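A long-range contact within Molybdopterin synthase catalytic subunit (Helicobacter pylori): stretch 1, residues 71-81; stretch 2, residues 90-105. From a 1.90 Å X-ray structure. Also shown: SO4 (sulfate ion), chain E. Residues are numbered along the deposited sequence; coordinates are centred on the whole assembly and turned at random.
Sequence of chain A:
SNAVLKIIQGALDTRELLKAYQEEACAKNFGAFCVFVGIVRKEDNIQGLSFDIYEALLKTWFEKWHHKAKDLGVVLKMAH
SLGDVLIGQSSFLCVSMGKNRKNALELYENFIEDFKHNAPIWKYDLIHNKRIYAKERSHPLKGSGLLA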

# COMPACT_ATOMS: atom_id res chain seq x y z
N ASP A 71 -1.15 0.58 -18.98
CA ASP A 71 0.05 0.70 -19.82
C ASP A 71 1.31 0.19 -19.12
O ASP A 71 2.27 -0.18 -19.78
N LEU A 72 1.30 0.18 -17.79
CA LEU A 72 2.46 -0.27 -17.03
C LEU A 72 2.29 -1.68 -16.50
O LEU A 72 3.09 -2.13 -15.69
N GLY A 73 1.25 -2.38 -16.95
CA GLY A 73 1.05 -3.76 -16.53
C GLY A 73 0.38 -3.87 -15.17
O GLY A 73 0.39 -4.93 -14.56
N VAL A 74 -0.21 -2.78 -14.70
CA VAL A 74 -0.84 -2.75 -13.38
C VAL A 74 -2.36 -2.57 -13.46
O VAL A 74 -2.84 -1.69 -14.18
N VAL A 75 -3.10 -3.40 -12.73
CA VAL A 75 -4.54 -3.23 -12.57
C VAL A 75 -4.83 -2.32 -11.39
O VAL A 75 -4.48 -2.63 -10.25
N LEU A 76 -5.49 -1.21 -11.67
CA LEU A 76 -5.82 -0.26 -10.63
C LEU A 76 -7.32 -0.10 -10.57
O LEU A 76 -7.95 0.26 -11.57
N LYS A 77 -7.91 -0.41 -9.42
CA LYS A 77 -9.36 -0.25 -9.24
C LYS A 77 -9.66 0.39 -7.91
O LYS A 77 -8.81 0.38 -7.00
N MSE A 78 -10.85 0.97 -7.80
CA MSE A 78 -11.24 1.61 -6.55
C MSE A 78 -12.74 1.51 -6.30
O MSE A 78 -13.54 1.21 -7.22
N ALA A 79 -13.12 1.74 -5.05
CA ALA A 79 -14.51 1.82 -4.66
C ALA A 79 -14.60 2.93 -3.65
O ALA A 79 -13.65 3.16 -2.90
N HIS A 80 -15.73 3.62 -3.61
CA HIS A 80 -15.90 4.71 -2.66
C HIS A 80 -17.36 4.77 -2.24
O HIS A 80 -18.25 4.47 -3.04
N SER A 81 -17.60 5.12 -0.98
CA SER A 81 -18.96 5.26 -0.47
C SER A 81 -19.63 6.55 -0.93
O SER A 81 -18.97 7.57 -1.14
N SER A 90 -15.74 1.50 6.45
CA SER A 90 -14.82 1.93 5.39
C SER A 90 -15.51 2.75 4.32
O SER A 90 -16.63 2.45 3.91
N SER A 91 -14.83 3.79 3.85
CA SER A 91 -15.46 4.71 2.90
C SER A 91 -14.74 4.73 1.57
O SER A 91 -15.25 5.27 0.58
N PHE A 92 -13.55 4.13 1.52
CA PHE A 92 -12.74 4.20 0.32
C PHE A 92 -11.80 3.00 0.33
O PHE A 92 -11.32 2.60 1.39
N LEU A 93 -11.59 2.42 -0.84
CA LEU A 93 -10.70 1.27 -0.96
C LEU A 93 -10.11 1.31 -2.34
O LEU A 93 -10.82 1.59 -3.32
N CYS A 94 -8.81 1.05 -2.44
CA CYS A 94 -8.24 0.89 -3.76
C CYS A 94 -7.18 -0.17 -3.79
O CYS A 94 -6.59 -0.52 -2.75
N VAL A 95 -6.96 -0.71 -4.98
CA VAL A 95 -5.99 -1.79 -5.16
C VAL A 95 -5.16 -1.48 -6.38
O VAL A 95 -5.67 -0.97 -7.39
N SER A 96 -3.87 -1.76 -6.27
CA SER A 96 -2.95 -1.65 -7.38
C SER A 96 -2.24 -2.98 -7.36
O SER A 96 -1.61 -3.32 -6.34
N MSE A 97 -2.35 -3.75 -8.44
CA MSE A 97 -1.74 -5.09 -8.44
C MSE A 97 -1.14 -5.40 -9.80
O MSE A 97 -1.58 -4.86 -10.81
N GLY A 98 -0.13 -6.26 -9.82
CA GLY A 98 0.44 -6.62 -11.08
C GLY A 98 1.46 -7.73 -10.95
O GLY A 98 1.61 -8.37 -9.90
N LYS A 99 2.16 -7.95 -12.04
CA LYS A 99 3.18 -8.97 -12.06
C LYS A 99 4.29 -8.62 -11.08
O LYS A 99 4.66 -9.47 -10.25
N ASN A 100 4.81 -7.39 -11.15
CA ASN A 100 5.96 -6.96 -10.36
C ASN A 100 5.61 -5.89 -9.33
O ASN A 100 4.71 -5.08 -9.55
N ARG A 101 6.30 -5.86 -8.19
CA ARG A 101 5.92 -4.91 -7.15
C ARG A 101 6.28 -3.47 -7.50
O ARG A 101 5.66 -2.54 -7.02
N LYS A 102 7.30 -3.27 -8.33
CA LYS A 102 7.83 -1.92 -8.50
C LYS A 102 6.81 -0.95 -9.09
O LYS A 102 6.51 0.09 -8.48
N ASN A 103 6.25 -1.26 -10.25
CA ASN A 103 5.25 -0.37 -10.84
C ASN A 103 3.98 -0.31 -10.01
O ASN A 103 3.34 0.74 -9.91
N ALA A 104 3.59 -1.44 -9.43
CA ALA A 104 2.36 -1.48 -8.62
C ALA A 104 2.47 -0.55 -7.43
O ALA A 104 1.53 0.17 -7.10
N LEU A 105 3.62 -0.57 -6.76
CA LEU A 105 3.82 0.29 -5.60
C LEU A 105 3.93 1.77 -5.98
O LEU A 105 3.50 2.63 -5.23

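The two stretches pair as antiparallel strands, and their side chains divide between the two faces of the sheet, apart from a polar contact at the start of stretch 1. There Leu-72 (chi1 m, chi2 t) points toward the helix, but its carbonyl supplies the bond: Asn-103 ND2 donates to Leu-72 O at 3.2 Å. Asn-103 adopts chi1 m, and a water reinforces the link, donating to Leu-72 O (2.6 Å) and weakly accepting from Asn-103 ND2 (3.1 Å).

Val-74 (t) fills the space between strand and helix. Its CG1 lies 3.3 Å from Ser-96 OG, while CG2 reaches Asn-103 CB at 3.8 Å and Ala-104 CB at 4.3 Å. Ser-96 (t) turns its hydroxyl to the helix, where OG donates to Ala-104 O at 2.7 Å. Opposite Val-74, Gly-98 has no side chain; a CB there would clash with Gly-73 O.

Val-75 (t) lies on the other face, its CG1 3.7 Å from CE of selenomethionine Met-97, whose p, t, t conformation brings its end back across the strand pair. Leu-76 (t, p) returns to the Val-74 face, placing CD1 4.0 Å from Ser-96 CB. Lys-77 (m, t, t, t) packs only its base here, CB lying 4.0 Å from Val-95 CG1; the extended chain leads away and NZ bonds elsewhere in the structure.

Selenomethionine Met-78 (p, t, m) sets CB 3.9 Å from Cys-94 CB and carries CE to the edge of the Phe-92 ring, 3.8 Å from CE1. Beyond Ala-79, which shares its face with Leu-93, His-80 (t) approaches Phe-92 (t) obliquely, CD2 to CD1 at 3.7 Å, with ring planes at 37°. His-80 ND1 donates to Ser-81 O at 2.9 Å. Ser-81 (m) points toward stretch 2, OG lying 4.2 Å from Ser-91 CB.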

# COMPACT_ATOMS: atom_id res chain seq x y z
CB ASP A 71 0.23 2.15 -20.27
CG ASP A 71 -0.68 2.51 -21.41
OD1 ASP A 71 -1.22 1.56 -22.04
OD2 ASP A 71 -0.85 3.72 -21.69
CB LEU A 72 2.74 0.67 -15.86
CG LEU A 72 3.18 2.09 -16.21
CD1 LEU A 72 3.49 2.86 -14.95
CD2 LEU A 72 4.38 2.05 -17.11
CB VAL A 74 -0.25 -1.60 -12.55
CG1 VAL A 74 -1.02 -1.41 -11.24
CG2 VAL A 74 1.23 -1.87 -12.27
CB VAL A 75 -5.25 -4.55 -12.32
CG1 VAL A 75 -6.73 -4.30 -11.99
CG2 VAL A 75 -5.14 -5.46 -13.55
CB LEU A 76 -5.15 1.08 -10.93
CG LEU A 76 -5.40 2.23 -9.94
CD1 LEU A 76 -4.81 1.91 -8.56
CD2 LEU A 76 -4.82 3.53 -10.49
CB LYS A 77 -10.06 -1.60 -9.32
CG LYS A 77 -9.82 -2.29 -10.66
CD LYS A 77 -10.52 -3.63 -10.73
CE LYS A 77 -10.38 -4.23 -12.12
NZ LYS A 77 -11.15 -5.50 -12.26
CB MSE A 78 -10.82 3.08 -6.56
CG MSE A 78 -11.62 3.92 -7.57
SE MSE A 78 -11.46 5.84 -7.23
CE MSE A 78 -12.66 5.94 -5.70
CB ALA A 79 -14.98 0.52 -4.04
CB HIS A 80 -15.47 6.04 -3.28
CG HIS A 80 -15.15 7.10 -2.27
ND1 HIS A 80 -16.10 7.67 -1.46
CD2 HIS A 80 -13.97 7.68 -1.93
CE1 HIS A 80 -15.53 8.56 -0.66
NE2 HIS A 80 -14.24 8.58 -0.93
CB SER A 81 -18.95 5.25 1.05
OG SER A 81 -18.55 3.99 1.57
CB SER A 90 -14.14 0.71 4.76
OG SER A 90 -13.54 -0.11 5.75
CB SER A 91 -15.47 6.12 3.49
OG SER A 91 -14.14 6.56 3.71
CB PHE A 92 -11.96 5.52 0.32
CG PHE A 92 -10.82 5.57 -0.69
CD1 PHE A 92 -11.06 5.39 -2.05
CD2 PHE A 92 -9.52 5.86 -0.28
CE1 PHE A 92 -10.03 5.45 -2.98
CE2 PHE A 92 -8.48 5.94 -1.20
CZ PHE A 92 -8.73 5.73 -2.56
CB LEU A 93 -11.47 -0.04 -0.75
CG LEU A 93 -10.65 -1.32 -0.82
CD1 LEU A 93 -11.14 -2.35 0.19
CD2 LEU A 93 -10.70 -1.89 -2.21
CB CYS A 94 -7.73 2.21 -4.31
SG CYS A 94 -6.35 2.90 -3.41
CB VAL A 95 -6.69 -3.14 -5.35
CG1 VAL A 95 -7.63 -3.08 -6.56
CG2 VAL A 95 -5.68 -4.26 -5.51
CB SER A 96 -1.95 -0.53 -7.12
OG SER A 96 -0.93 -0.51 -8.11
CB MSE A 97 -2.78 -6.16 -8.07
CG MSE A 97 -4.09 -6.04 -8.90
SE MSE A 97 -5.49 -7.30 -8.39
CE MSE A 97 -7.08 -6.29 -8.94
CB LYS A 99 3.72 -9.12 -13.49
CG LYS A 99 4.93 -10.03 -13.62
CD LYS A 99 5.21 -10.32 -15.10
CE LYS A 99 6.67 -10.67 -15.34
NZ LYS A 99 6.84 -11.73 -16.38
CB ASN A 100 7.06 -6.43 -11.28
CG ASN A 100 7.69 -7.53 -12.12
OD1 ASN A 100 7.45 -7.60 -13.33
ND2 ASN A 100 8.48 -8.39 -11.49
CB ARG A 101 6.57 -5.27 -5.81
CG ARG A 101 7.90 -4.59 -5.58
CD ARG A 101 8.47 -4.88 -4.20
NE ARG A 101 9.70 -4.13 -3.97
CZ ARG A 101 10.89 -4.46 -4.48
NH1 ARG A 101 11.96 -3.72 -4.23
NH2 ARG A 101 11.00 -5.54 -5.24
CB LYS A 102 9.14 -1.94 -9.29
CG LYS A 102 9.51 -0.61 -9.95
CD LYS A 102 10.81 -0.75 -10.77
CE LYS A 102 10.84 0.22 -11.95
NZ LYS A 102 9.96 -0.20 -13.08
CB ASN A 103 4.89 -0.76 -12.28
CG ASN A 103 6.09 -0.71 -13.21
OD1 ASN A 103 7.11 -0.11 -12.89
ND2 ASN A 103 5.95 -1.33 -14.37
CB ALA A 104 2.08 -2.90 -8.15
CB LEU A 105 5.08 -0.13 -4.83
CG LEU A 105 4.91 -1.37 -3.96
CD1 LEU A 105 6.27 -1.91 -3.53
CD2 LEU A 105 4.07 -1.04 -2.76
S SO4 E . 8.84 -8.47 -7.24
O1 SO4 E . 9.03 -7.57 -8.37
O2 SO4 E . 7.43 -8.85 -7.12
O3 SO4 E . 9.65 -9.67 -7.46
O4 SO4 E . 9.25 -7.83 -5.99
O HOH W 1 4.18 -3.80 -13.95